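Thiol:disulfide interchange protein DsbA (PDB 3DVX) probably acts as a periplasmic thiol-disulfide oxidoreductase of the thioredoxin family, exchanging disulfides with other proteins through a redox-active cysteine pair. Local coordinates at residues E68-A73 / A136-Q141; E29-F34 / R74-V79; Y2-G7 / V173-E178; V36-F41 / S151-I156. All blocks are in the same frame, centred on the assembly; numbering follows the deposited sequence.

Interaction 1: E68-A73 / A136-Q141; sequences EMLGLA and AALKMQ
Leu70, in the first turn of helix 70-81, divides its two methyls between two residues of helix 131-147. Among the apolar contacts, one branch settles on a small residue: Leu70 CD2 lies 3.7 Å from CB of Ala137. The other branch meets a leucine end, with Leu70 CD1 3.7 Å from CD2 of Leu138. The CB of Leu138 points away from helix 70-81, but with CG beside the backbone N (chi1 -62°) its CD2 returns to the contact. One helical turn after Leu70, Ala73 and Ala137 mark the nearest approach of the backbones, their CA atoms 5.1 Å apart; two methyl side chains permit that spacing, and their CB atoms are 4.4 Å from each other. Ala73 CB also packs 4.2 Å from the selenium of Met140, modelled as selenomethionine.

No hydrogen bond crosses between the segments; Ala137 O and Gln141 OE1 face leucine carbon. Leu70 CD2 abuts the carbonyl O of Ala137, which accepts the backbone N of Gln141 within its own helix. Gln141 places CG opposite its backbone N (chi1 170°), and its extended chain crosses Leu70 at about a right angle, bringing OE1 to 3.9 Å from Leu70 CG. Its NE2 is held by the carboxylate of Glu145.

The pairing extends along helix 70-81 to Ala77, which Ala136 and Met140 both touch. Met140 also touches Glu61 and His62, placing the contact beside the edge strand 56-62, where helices of the DsbA-type helical region adjoin the thioredoxin sheet.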
loop_
_atom_site.group_PDB
_atom_site.type_symbol
_atom_site.label_atom_id
_atom_site.label_comp_id
_atom_site.label_asym_id
_atom_site.label_seq_id
_atom_site.Cartn_x
_atom_site.Cartn_y
_atom_site.Cartn_z
ATOM N N GLU A 68 -9.841 -3.329 -16.771
ATOM C CA GLU A 68 -8.656 -3.575 -17.605
ATOM C C GLU A 68 -7.352 -3.533 -16.819
ATOM O O GLU A 68 -6.347 -4.080 -17.262
ATOM C CB GLU A 68 -8.555 -2.557 -18.750
ATOM C CG GLU A 68 -9.611 -2.699 -19.847
ATOM C CD GLU A 68 -10.957 -2.092 -19.466
ATOM O OE1 GLU A 68 -11.808 -1.922 -20.369
ATOM O OE2 GLU A 68 -11.172 -1.790 -18.268
HETATM N N MSE A 69 -7.366 -2.880 -15.662
HETATM C CA MSE A 69 -6.151 -2.700 -14.866
HETATM C C MSE A 69 -6.118 -3.545 -13.582
HETATM O O MSE A 69 -5.369 -3.251 -12.654
HETATM C CB MSE A 69 -5.961 -1.207 -14.563
HETATM C CG MSE A 69 -5.785 -0.357 -15.834
HETATM SE SE MSE A 69 -4.222 -0.892 -16.914
HETATM C CE MSE A 69 -5.024 -1.018 -18.700
ATOM N N LEU A 70 -6.907 -4.617 -13.558
ATOM C CA LEU A 70 -6.915 -5.571 -12.450
ATOM C C LEU A 70 -5.554 -6.273 -12.361
ATOM O O LEU A 70 -5.100 -6.630 -11.277
ATOM C CB LEU A 70 -8.014 -6.621 -12.673
ATOM C CG LEU A 70 -8.934 -7.110 -11.544
ATOM C CD1 LEU A 70 -9.138 -8.602 -11.715
ATOM C CD2 LEU A 70 -8.433 -6.814 -10.149
ATOM N N GLY A 71 -4.913 -6.466 -13.508
ATOM C CA GLY A 71 -3.578 -7.050 -13.560
ATOM C C GLY A 71 -2.500 -6.298 -12.787
ATOM O O GLY A 71 -1.592 -6.906 -12.231
ATOM N N LEU A 72 -2.573 -4.974 -12.763
ATOM C CA LEU A 72 -1.677 -4.207 -11.915
ATOM C C LEU A 72 -1.979 -4.549 -10.456
ATOM O O LEU A 72 -1.066 -4.700 -9.637
ATOM C CB LEU A 72 -1.843 -2.701 -12.147
ATOM C CG LEU A 72 -1.332 -2.066 -13.449
ATOM C CD1 LEU A 72 -1.419 -0.561 -13.338
ATOM C CD2 LEU A 72 0.075 -2.467 -13.782
ATOM N N ALA A 73 -3.264 -4.675 -10.136
ATOM C CA ALA A 73 -3.692 -5.052 -8.790
ATOM C C ALA A 73 -3.201 -6.446 -8.430
ATOM O O ALA A 73 -3.036 -6.777 -7.258
ATOM C CB ALA A 73 -5.201 -5.003 -8.690
ATOM N N ALA A 136 -6.535 -11.978 -4.418
ATOM C CA ALA A 136 -6.167 -10.738 -3.757
ATOM C C ALA A 136 -6.474 -9.573 -4.673
ATOM O O ALA A 136 -6.853 -8.497 -4.208
ATOM C CB ALA A 136 -4.709 -10.746 -3.371
ATOM N N ALA A 137 -6.322 -9.790 -5.977
ATOM C CA ALA A 137 -6.660 -8.759 -6.958
ATOM C C ALA A 137 -8.131 -8.353 -6.827
ATOM O O ALA A 137 -8.446 -7.165 -6.715
ATOM C CB ALA A 137 -6.357 -9.238 -8.370
ATOM N N LEU A 138 -9.022 -9.344 -6.815
ATOM C CA LEU A 138 -10.452 -9.093 -6.652
ATOM C C LEU A 138 -10.783 -8.435 -5.307
ATOM O O LEU A 138 -11.616 -7.537 -5.249
ATOM C CB LEU A 138 -11.244 -10.395 -6.818
ATOM C CG LEU A 138 -11.154 -11.081 -8.186
ATOM C CD1 LEU A 138 -12.093 -12.256 -8.245
ATOM C CD2 LEU A 138 -11.454 -10.110 -9.322
ATOM N N LYS A 139 -10.143 -8.866 -4.227
ATOM C CA LYS A 139 -10.387 -8.233 -2.925
ATOM C C LYS A 139 -9.968 -6.778 -2.966
ATOM O O LYS A 139 -10.538 -5.936 -2.273
ATOM C CB LYS A 139 -9.625 -8.922 -1.794
ATOM C CG LYS A 139 -10.091 -10.327 -1.489
ATOM C CD LYS A 139 -10.222 -10.578 0.019
ATOM C CE LYS A 139 -10.169 -12.073 0.335
ATOM N NZ LYS A 139 -8.796 -12.630 0.095
HETATM N N MSE A 140 -8.950 -6.493 -3.766
HETATM C CA MSE A 140 -8.437 -5.140 -3.871
HETATM C C MSE A 140 -9.490 -4.282 -4.574
HETATM O O MSE A 140 -9.865 -3.222 -4.077
HETATM C CB MSE A 140 -7.079 -5.124 -4.599
HETATM C CG MSE A 140 -5.849 -5.271 -3.678
HETATM SE SE MSE A 140 -4.156 -5.500 -4.656
HETATM C CE MSE A 140 -3.705 -7.344 -4.212
ATOM N N GLN A 141 -9.993 -4.759 -5.709
ATOM C CA GLN A 141 -11.092 -4.080 -6.394
ATOM C C GLN A 141 -12.276 -3.867 -5.447
ATOM O O GLN A 141 -12.844 -2.778 -5.364
ATOM C CB GLN A 141 -11.538 -4.885 -7.609
ATOM C CG GLN A 141 -12.812 -4.377 -8.221
ATOM C CD GLN A 141 -13.049 -4.901 -9.625
ATOM O OE1 GLN A 141 -12.355 -5.793 -10.113
ATOM N NE2 GLN A 141 -14.040 -4.333 -10.288
#

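Interaction 2: E29-F34 / R74-V79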
loop_
_atom_site.group_PDB
_atom_site.type_symbol
_atom_site.label_atom_id
_atom_site.label_comp_id
_atom_site.label_asym_id
_atom_site.label_seq_id
_atom_site.Cartn_x
_atom_site.Cartn_y
_atom_site.Cartn_z
ATOM N N GLU A 29 -2.049 1.602 3.031
ATOM C CA GLU A 29 -1.872 2.499 1.900
ATOM C C GLU A 29 -2.493 1.960 0.630
ATOM O O GLU A 29 -2.117 0.894 0.166
ATOM C CB GLU A 29 -0.410 2.768 1.630
ATOM C CG GLU A 29 -0.251 3.995 0.762
ATOM C CD GLU A 29 0.669 3.781 -0.411
ATOM O OE1 GLU A 29 1.088 2.633 -0.643
ATOM O OE2 GLU A 29 0.969 4.762 -1.112
ATOM N N PHE A 30 -3.447 2.708 0.081
ATOM C CA PHE A 30 -3.933 2.465 -1.272
ATOM C C PHE A 30 -3.020 3.219 -2.217
ATOM O O PHE A 30 -2.521 4.280 -1.873
ATOM C CB PHE A 30 -5.385 2.932 -1.438
ATOM C CG PHE A 30 -6.359 2.112 -0.651
ATOM C CD1 PHE A 30 -6.838 0.917 -1.152
ATOM C CD2 PHE A 30 -6.763 2.515 0.610
ATOM C CE1 PHE A 30 -7.707 0.158 -0.426
ATOM C CE2 PHE A 30 -7.636 1.751 1.339
ATOM C CZ PHE A 30 -8.104 0.575 0.828
ATOM N N PHE A 31 -2.807 2.663 -3.400
ATOM C CA PHE A 31 -1.875 3.230 -4.350
ATOM C C PHE A 31 -2.146 2.646 -5.717
ATOM O O PHE A 31 -2.910 1.703 -5.856
ATOM C CB PHE A 31 -0.417 2.917 -3.938
ATOM C CG PHE A 31 -0.003 1.472 -4.159
ATOM C CD1 PHE A 31 0.734 1.108 -5.268
ATOM C CD2 PHE A 31 -0.348 0.480 -3.247
ATOM C CE1 PHE A 31 1.109 -0.213 -5.460
ATOM C CE2 PHE A 31 0.022 -0.831 -3.445
ATOM C CZ PHE A 31 0.752 -1.176 -4.544
ATOM N N GLY A 32 -1.508 3.223 -6.724
ATOM C CA GLY A 32 -1.426 2.612 -8.035
ATOM C C GLY A 32 -0.005 2.783 -8.532
ATOM O O GLY A 32 0.687 3.727 -8.159
ATOM N N TYR A 33 0.435 1.864 -9.377
ATOM C CA TYR A 33 1.768 1.913 -9.952
ATOM C C TYR A 33 1.847 3.003 -11.016
ATOM O O TYR A 33 2.932 3.350 -11.471
ATOM C CB TYR A 33 2.111 0.562 -10.584
ATOM C CG TYR A 33 2.373 -0.562 -9.600
ATOM C CD1 TYR A 33 3.207 -0.375 -8.494
ATOM C CD2 TYR A 33 1.823 -1.827 -9.798
ATOM C CE1 TYR A 33 3.464 -1.407 -7.608
ATOM C CE2 TYR A 33 2.094 -2.871 -8.917
ATOM C CZ TYR A 33 2.909 -2.647 -7.827
ATOM O OH TYR A 33 3.168 -3.668 -6.951
ATOM N N PHE A 34 0.692 3.528 -11.417
ATOM C CA PHE A 34 0.626 4.533 -12.468
ATOM C C PHE A 34 0.563 5.933 -11.886
ATOM O O PHE A 34 0.344 6.898 -12.617
ATOM C CB PHE A 34 -0.603 4.297 -13.355
ATOM C CG PHE A 34 -1.862 3.969 -12.586
ATOM C CD1 PHE A 34 -2.440 4.898 -11.742
ATOM C CD2 PHE A 34 -2.461 2.730 -12.716
ATOM C CE1 PHE A 34 -3.598 4.591 -11.028
ATOM C CE2 PHE A 34 -3.610 2.421 -12.023
ATOM C CZ PHE A 34 -4.180 3.351 -11.173
ATOM N N ARG A 74 -2.996 -7.258 -9.460
ATOM C CA ARG A 74 -2.558 -8.633 -9.303
ATOM C C ARG A 74 -1.041 -8.705 -9.170
ATOM O O ARG A 74 -0.507 -9.562 -8.455
ATOM C CB ARG A 74 -3.015 -9.455 -10.506
ATOM C CG ARG A 74 -2.398 -10.827 -10.573
ATOM C CD ARG A 74 -3.126 -11.742 -11.551
ATOM N NE ARG A 74 -2.990 -13.148 -11.168
ATOM C CZ ARG A 74 -3.747 -14.134 -11.641
ATOM N NH1 ARG A 74 -4.711 -13.876 -12.520
ATOM N NH2 ARG A 74 -3.542 -15.380 -11.225
HETATM N N MSE A 75 -0.350 -7.817 -9.880
HETATM C CA MSE A 75 1.088 -7.726 -9.782
HETATM C C MSE A 75 1.453 -7.297 -8.375
HETATM O O MSE A 75 2.459 -7.739 -7.839
HETATM C CB MSE A 75 1.629 -6.720 -10.789
HETATM C CG MSE A 75 3.058 -6.286 -10.533
HETATM SE SE MSE A 75 4.301 -7.785 -10.469
HETATM C CE MSE A 75 4.381 -8.200 -12.392
ATOM N N ALA A 76 0.636 -6.434 -7.777
ATOM C CA ALA A 76 0.894 -5.957 -6.417
ATOM C C ALA A 76 0.701 -7.094 -5.436
ATOM O O ALA A 76 1.413 -7.195 -4.438
ATOM C CB ALA A 76 -0.024 -4.789 -6.064
ATOM N N ALA A 77 -0.275 -7.941 -5.739
ATOM C CA ALA A 77 -0.544 -9.148 -4.970
ATOM C C ALA A 77 0.668 -10.074 -5.032
ATOM O O ALA A 77 1.107 -10.603 -4.012
ATOM C CB ALA A 77 -1.783 -9.852 -5.511
ATOM N N ALA A 78 1.206 -10.252 -6.236
ATOM C CA ALA A 78 2.422 -11.011 -6.429
ATOM C C ALA A 78 3.521 -10.450 -5.533
ATOM O O ALA A 78 4.024 -11.122 -4.635
ATOM C CB ALA A 78 2.831 -10.946 -7.881
ATOM N N VAL A 79 3.869 -9.192 -5.776
ATOM C CA VAL A 79 4.921 -8.511 -5.031
ATOM C C VAL A 79 4.837 -8.820 -3.542
ATOM O O VAL A 79 5.835 -9.136 -2.901
ATOM C CB VAL A 79 4.838 -6.983 -5.218
ATOM C CG1 VAL A 79 5.752 -6.264 -4.214
ATOM C CG2 VAL A 79 5.165 -6.613 -6.659
#
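Tyr33 and Ala76 mark the closest approach of the two backbones, yet their CA atoms remain 8.7 Å apart, a gap spanned by aromatic side chains. In this thioredoxin fold the segment 29-34 runs from the end of strand 25-31 into the loop preceding the CxxC helix, and it faces helix 70-81 on its buried side.

Tyr33 supplies most of the contact. With CG beside its backbone N (chi1 -72°), the ring projects at the helix and presents an edge to Ala76 N. Its CE2 lies 3.9 Å from CG of Met75, the two side chains crossing at about a right angle, while the rest of Met75 turns off toward Met125 and Tyr128. At the ring's end, Tyr33 OH sits 3.6 Å from Val79 CG2. No hydrogen bond joins the segments, so the fit is one of shape.

T-shaped ring pairs fix the setting: His62 meets both Phe31 and Tyr33, and Phe93 meets Tyr33. Phe31 also adjoins Cys38, relating this core to the redox centre. The two rings converge on one methyl: Ala76 CB is 4.0 Å from Phe31 CZ and also 4.0 Å from Tyr33 CZ.

Interaction 3: Y2-G7 / V173-E178; sequences YALTEG and VHTIKE
Tyr2 lies along helix 168-187 and can be followed outward atom by atom. Its CB is 3.8 Å from OE1 of Glu178. CG then stands opposite the backbone N (chi1 -153°), which sends the ring along the helix surface. CD2 comes next, 3.9 Å from the carbonyl O of His174, an atom lying over one ring face. At CE2 the ring turns an edge to Thr175, whose OG1 is near the ring plane. The tip ends in a hydrogen bond, Tyr2 OH to Thr175 OG1 at 3.2 Å, with either hydroxyl able to donate; it is the single hydrogen bond between the segments. Glu178 bends at chi2 (-65°), and its carboxylate plane is turned 15° from that of the ring.

Leu4 makes the apolar half of the contact. Its CD1 rests 3.9 Å from Glu178 CB, and its CD2 is 4.2 Å from CG2 of Thr175. The helix is kinked here, its regular backbone bonding interrupted at 174, 175 and 178.

Asn167 also touches Tyr2, whereas the CB of Ile176 is directed away from the N-terminal segment, and its side chain touches Val155 and Val157. Tyr2 meets a crystal neighbour too, so lattice forces may influence its pose. The arrangement is a surface contact in which the irregular N-terminal segment lies against the C-terminal helix that packs on the sheet of a thioredoxin fold.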
loop_
_atom_site.group_PDB
_atom_site.type_symbol
_atom_site.label_atom_id
_atom_site.label_comp_id
_atom_site.label_asym_id
_atom_site.label_seq_id
_atom_site.Cartn_x
_atom_site.Cartn_y
_atom_site.Cartn_z
ATOM N N TYR A 2 4.692 17.739 17.444
ATOM C CA TYR A 2 3.806 17.511 16.299
ATOM C C TYR A 2 2.403 17.031 16.691
ATOM O O TYR A 2 2.023 15.901 16.386
ATOM C CB TYR A 2 4.443 16.490 15.359
ATOM C CG TYR A 2 4.010 16.636 13.919
ATOM C CD1 TYR A 2 4.756 17.410 13.033
ATOM C CD2 TYR A 2 2.864 16.002 13.437
ATOM C CE1 TYR A 2 4.377 17.552 11.708
ATOM C CE2 TYR A 2 2.476 16.136 12.112
ATOM C CZ TYR A 2 3.239 16.913 11.252
ATOM O OH TYR A 2 2.881 17.065 9.931
ATOM N N ALA A 3 1.629 17.887 17.354
ATOM C CA ALA A 3 0.262 17.538 17.753
ATOM C C ALA A 3 -0.640 17.105 16.601
ATOM O O ALA A 3 -0.549 17.626 15.489
ATOM N N LEU A 4 -1.518 16.146 16.867
ATOM C CA LEU A 4 -2.445 15.672 15.850
ATOM C C LEU A 4 -3.858 16.223 16.055
ATOM O O LEU A 4 -4.649 15.685 16.835
ATOM C CB LEU A 4 -2.481 14.140 15.806
ATOM C CG LEU A 4 -1.511 13.462 14.836
ATOM C CD1 LEU A 4 -1.963 12.038 14.617
ATOM C CD2 LEU A 4 -1.414 14.194 13.497
ATOM N N THR A 5 -4.162 17.293 15.327
ATOM C CA THR A 5 -5.475 17.921 15.352
ATOM C C THR A 5 -6.356 17.412 14.206
ATOM O O THR A 5 -5.944 17.452 13.046
ATOM C CB THR A 5 -5.312 19.440 15.217
ATOM O OG1 THR A 5 -4.075 19.718 14.542
ATOM C CG2 THR A 5 -5.293 20.103 16.588
ATOM N N GLU A 6 -7.563 16.942 14.529
ATOM C CA GLU A 6 -8.513 16.438 13.514
ATOM C C GLU A 6 -8.903 17.552 12.539
ATOM O O GLU A 6 -8.736 18.730 12.840
ATOM C CB GLU A 6 -9.781 15.854 14.176
ATOM C CG GLU A 6 -10.575 14.858 13.292
ATOM C CD GLU A 6 -12.013 14.576 13.776
ATOM O OE1 GLU A 6 -12.264 14.530 15.004
ATOM O OE2 GLU A 6 -12.892 14.382 12.904
ATOM N N GLY A 7 -9.409 17.175 11.367
ATOM C CA GLY A 7 -9.791 18.145 10.337
ATOM C C GLY A 7 -8.610 18.965 9.845
ATOM O O GLY A 7 -8.772 19.981 9.178
ATOM N N VAL A 173 4.682 11.378 6.469
ATOM C CA VAL A 173 5.343 10.283 7.159
ATOM C C VAL A 173 5.349 10.567 8.656
ATOM O O VAL A 173 4.952 9.712 9.446
ATOM C CB VAL A 173 6.786 9.994 6.659
ATOM C CG1 VAL A 173 6.851 10.062 5.154
ATOM C CG2 VAL A 173 7.786 10.932 7.287
ATOM N N HIS A 174 5.753 11.763 9.063
ATOM C CA HIS A 174 5.834 12.018 10.491
ATOM C C HIS A 174 4.451 12.350 11.064
ATOM O O HIS A 174 4.304 12.620 12.254
ATOM C CB HIS A 174 6.935 13.042 10.847
ATOM C CG HIS A 174 8.241 12.403 11.263
ATOM N ND1 HIS A 174 9.177 11.939 10.354
ATOM C CD2 HIS A 174 8.756 12.140 12.491
ATOM C CE1 HIS A 174 10.208 11.425 11.003
ATOM N NE2 HIS A 174 9.979 11.535 12.301
ATOM N N THR A 175 3.429 12.292 10.221
ATOM C CA THR A 175 2.055 12.308 10.702
ATOM C C THR A 175 1.580 10.880 10.925
ATOM O O THR A 175 0.952 10.576 11.944
ATOM C CB THR A 175 1.122 13.020 9.726
ATOM O OG1 THR A 175 1.077 14.411 10.059
ATOM C CG2 THR A 175 -0.284 12.447 9.800
ATOM N N ILE A 176 1.890 9.998 9.980
ATOM C CA ILE A 176 1.538 8.590 10.115
ATOM C C ILE A 176 2.161 8.003 11.388
ATOM O O ILE A 176 1.542 7.192 12.083
ATOM C CB ILE A 176 1.975 7.791 8.872
ATOM C CG1 ILE A 176 1.145 8.207 7.654
ATOM C CG2 ILE A 176 1.803 6.306 9.088
ATOM C CD1 ILE A 176 1.777 7.831 6.335
ATOM N N LYS A 177 3.381 8.424 11.707
ATOM C CA LYS A 177 4.075 7.894 12.882
ATOM C C LYS A 177 3.344 8.311 14.144
ATOM O O LYS A 177 3.336 7.575 15.130
ATOM C CB LYS A 177 5.530 8.371 12.936
ATOM C CG LYS A 177 6.402 7.804 11.838
ATOM C CD LYS A 177 7.825 8.358 11.851
ATOM C CE LYS A 177 8.549 8.006 10.548
ATOM N NZ LYS A 177 10.009 8.314 10.586
ATOM N N GLU A 178 2.740 9.497 14.107
ATOM C CA GLU A 178 1.996 10.007 15.240
ATOM C C GLU A 178 0.619 9.356 15.330
ATOM O O GLU A 178 0.124 9.129 16.427
ATOM C CB GLU A 178 1.860 11.527 15.168
ATOM C CG GLU A 178 3.177 12.295 15.209
ATOM C CD GLU A 178 3.954 12.152 16.524
ATOM O OE1 GLU A 178 4.913 12.933 16.725
ATOM O OE2 GLU A 178 3.635 11.269 17.355
#

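Interaction 4: V36-F41 / S151-I156; sequences VHCHHF and STPTVI
Cys38 and Pro153 bring the CxxC helix against the cis-proline loop, a pairing characteristic of thioredoxin-type redox sites. Their CA atoms, 5.6 Å apart, are the nearest between the segments.

The tight part centres on the sulfur. With SG beside the backbone N (chi1 -70°), Cys38 reaches into the angle formed by Thr152 and Pro153: SG is 3.5 Å from Thr152 CB and 3.8 Å from Pro153 CB. With the cis peptide between them, both side chains come to the same thiol. Farther along the helix, Phe41 extends with CG opposite its backbone N (chi1 177°) and passes obliquely across the proline, its CD2 4.1 Å from Pro153 CG. The neighbouring ring atom, Phe41 CE2, lies 4.2 Å from CG2 of Val155 at the beginning of strand 154-157. Phe93 also touches Cys38, while Phe169 and Val173 adjoin Phe41.

The looser side lies toward solvent. His37 is exposed and touches the loop through its base alone, CB to Pro153 CD at 4.1 Å. Its ring has Val36 CG1 over one face and meets Phe169, and the His37 side chain lies about 5 Å from a bound sulfate that probably derives from the crystallisation liquor.

No hydrogen bond links the two segments; within them SG packs mainly on Thr152 CB and the proline ring, and the sulfur also has a hydrogen bond outside them. Cys35 and Cys38 are the predicted redox-active pair, unbonded in this reduced form; the geometry is consistent with Cys38 being the sheltered thiol, as in other thioredoxin-family proteins.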
loop_
_atom_site.group_PDB
_atom_site.type_symbol
_atom_site.label_atom_id
_atom_site.label_comp_id
_atom_site.label_asym_id
_atom_site.label_seq_id
_atom_site.Cartn_x
_atom_site.Cartn_y
_atom_site.Cartn_z
ATOM N N VAL A 36 2.169 9.075 -10.077
ATOM C CA VAL A 36 3.457 9.710 -9.862
ATOM C C VAL A 36 3.702 10.016 -8.377
ATOM O O VAL A 36 4.849 10.010 -7.918
ATOM C CB VAL A 36 3.604 10.996 -10.722
ATOM C CG1 VAL A 36 2.984 12.194 -10.008
ATOM C CG2 VAL A 36 5.065 11.251 -11.066
ATOM N N HIS A 37 2.633 10.273 -7.629
ATOM C CA HIS A 37 2.762 10.613 -6.217
ATOM C C HIS A 37 2.993 9.385 -5.348
ATOM O O HIS A 37 3.674 9.471 -4.326
ATOM C CB HIS A 37 1.525 11.350 -5.724
ATOM C CG HIS A 37 1.248 12.628 -6.458
ATOM N ND1 HIS A 37 2.109 13.706 -6.436
ATOM C CD2 HIS A 37 0.189 13.008 -7.214
ATOM C CE1 HIS A 37 1.601 14.683 -7.162
ATOM N NE2 HIS A 37 0.436 14.288 -7.641
ATOM N N CYS A 38 2.425 8.248 -5.735
ATOM C CA CYS A 38 2.685 7.009 -5.011
ATOM C C CYS A 38 4.137 6.615 -5.221
ATOM O O CYS A 38 4.873 6.320 -4.277
ATOM C CB CYS A 38 1.773 5.886 -5.506
ATOM S SG CYS A 38 0.026 6.079 -5.063
ATOM N N HIS A 39 4.528 6.628 -6.487
ATOM C CA HIS A 39 5.888 6.378 -6.909
ATOM C C HIS A 39 6.904 7.167 -6.098
ATOM O O HIS A 39 7.897 6.609 -5.633
ATOM C CB HIS A 39 6.009 6.768 -8.369
ATOM C CG HIS A 39 7.358 6.521 -8.951
ATOM N ND1 HIS A 39 7.925 7.358 -9.882
ATOM C CD2 HIS A 39 8.249 5.524 -8.749
ATOM C CE1 HIS A 39 9.105 6.883 -10.234
ATOM N NE2 HIS A 39 9.324 5.770 -9.563
ATOM N N HIS A 40 6.659 8.467 -5.934
ATOM C CA HIS A 40 7.609 9.326 -5.226
ATOM C C HIS A 40 7.566 9.090 -3.730
ATOM O O HIS A 40 8.589 9.135 -3.061
ATOM C CB HIS A 40 7.352 10.797 -5.533
ATOM C CG HIS A 40 7.762 11.200 -6.918
ATOM N ND1 HIS A 40 7.047 12.104 -7.677
ATOM C CD2 HIS A 40 8.809 10.815 -7.683
ATOM C CE1 HIS A 40 7.642 12.264 -8.843
ATOM N NE2 HIS A 40 8.713 11.493 -8.872
ATOM N N PHE A 41 6.373 8.818 -3.224
ATOM C CA PHE A 41 6.126 8.657 -1.799
ATOM C C PHE A 41 6.537 7.269 -1.313
ATOM O O PHE A 41 6.762 7.060 -0.130
ATOM C CB PHE A 41 4.635 8.898 -1.547
ATOM C CG PHE A 41 4.206 8.689 -0.129
ATOM C CD1 PHE A 41 4.755 9.442 0.896
ATOM C CD2 PHE A 41 3.218 7.768 0.176
ATOM C CE1 PHE A 41 4.344 9.253 2.205
ATOM C CE2 PHE A 41 2.813 7.576 1.477
ATOM C CZ PHE A 41 3.371 8.313 2.490
ATOM N N SER A 151 -8.704 8.445 -4.738
ATOM C CA SER A 151 -7.406 9.085 -4.935
ATOM C C SER A 151 -6.281 8.321 -4.252
ATOM O O SER A 151 -6.430 7.813 -3.147
ATOM C CB SER A 151 -7.424 10.515 -4.415
ATOM O OG SER A 151 -7.439 10.530 -3.002
ATOM N N THR A 152 -5.146 8.256 -4.931
ATOM C CA THR A 152 -3.954 7.624 -4.394
ATOM C C THR A 152 -2.866 8.665 -4.231
ATOM O O THR A 152 -2.792 9.600 -5.015
ATOM C CB THR A 152 -3.436 6.539 -5.341
ATOM O OG1 THR A 152 -3.429 7.047 -6.679
ATOM C CG2 THR A 152 -4.321 5.309 -5.280
ATOM N N PRO A 153 -2.008 8.501 -3.221
ATOM C CA PRO A 153 -2.088 7.477 -2.191
ATOM C C PRO A 153 -3.066 7.854 -1.095
ATOM O O PRO A 153 -3.168 9.018 -0.756
ATOM C CB PRO A 153 -0.659 7.435 -1.634
ATOM C CG PRO A 153 -0.154 8.812 -1.817
ATOM C CD PRO A 153 -0.804 9.339 -3.073
ATOM N N THR A 154 -3.784 6.877 -0.553
ATOM C CA THR A 154 -4.669 7.117 0.584
ATOM C C THR A 154 -4.111 6.324 1.732
ATOM O O THR A 154 -3.944 5.117 1.618
ATOM C CB THR A 154 -6.122 6.619 0.342
ATOM O OG1 THR A 154 -6.641 7.143 -0.887
ATOM C CG2 THR A 154 -7.030 7.041 1.482
ATOM N N VAL A 155 -3.814 6.987 2.839
ATOM C CA VAL A 155 -3.277 6.287 4.002
ATOM C C VAL A 155 -4.258 6.354 5.172
ATOM O O VAL A 155 -4.640 7.434 5.638
ATOM C CB VAL A 155 -1.894 6.837 4.428
ATOM C CG1 VAL A 155 -1.371 6.065 5.624
ATOM C CG2 VAL A 155 -0.904 6.771 3.250
ATOM N N ILE A 156 -4.677 5.175 5.615
ATOM C CA ILE A 156 -5.546 5.036 6.764
ATOM C C ILE A 156 -4.741 4.298 7.822
ATOM O O ILE A 156 -4.306 3.172 7.600
ATOM C CB ILE A 156 -6.803 4.219 6.415
ATOM C CG1 ILE A 156 -7.578 4.892 5.287
ATOM C CG2 ILE A 156 -7.691 4.062 7.623
ATOM C CD1 ILE A 156 -8.439 3.935 4.497
#

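How the interactions relate
Interactions 1, 2 and 4 form a connected series across the fold. Interactions 1 and 2 share helix 70-81, their centres 8 Å apart, and touch through Leu72 and Phe34. Interaction 2 joins interaction 4, 11 Å away between centres, through neighbouring sheet strands 25-31 and 154-157, where the backbones of Phe30 and Thr154 are hydrogen-bonded. Along the chain, the segments of interaction 2 alternate with those of 1 and of 4, interlocking sheet and helices. Interaction 3 encloses the other three in sequence; it lies about 31 Å from interaction 1, centre to centre, yet reaches interaction 4 through Val173 and Ile176. The predicted redox site thus lies where the thioredoxin sheet, the helical region and the C-terminal helix come near one another.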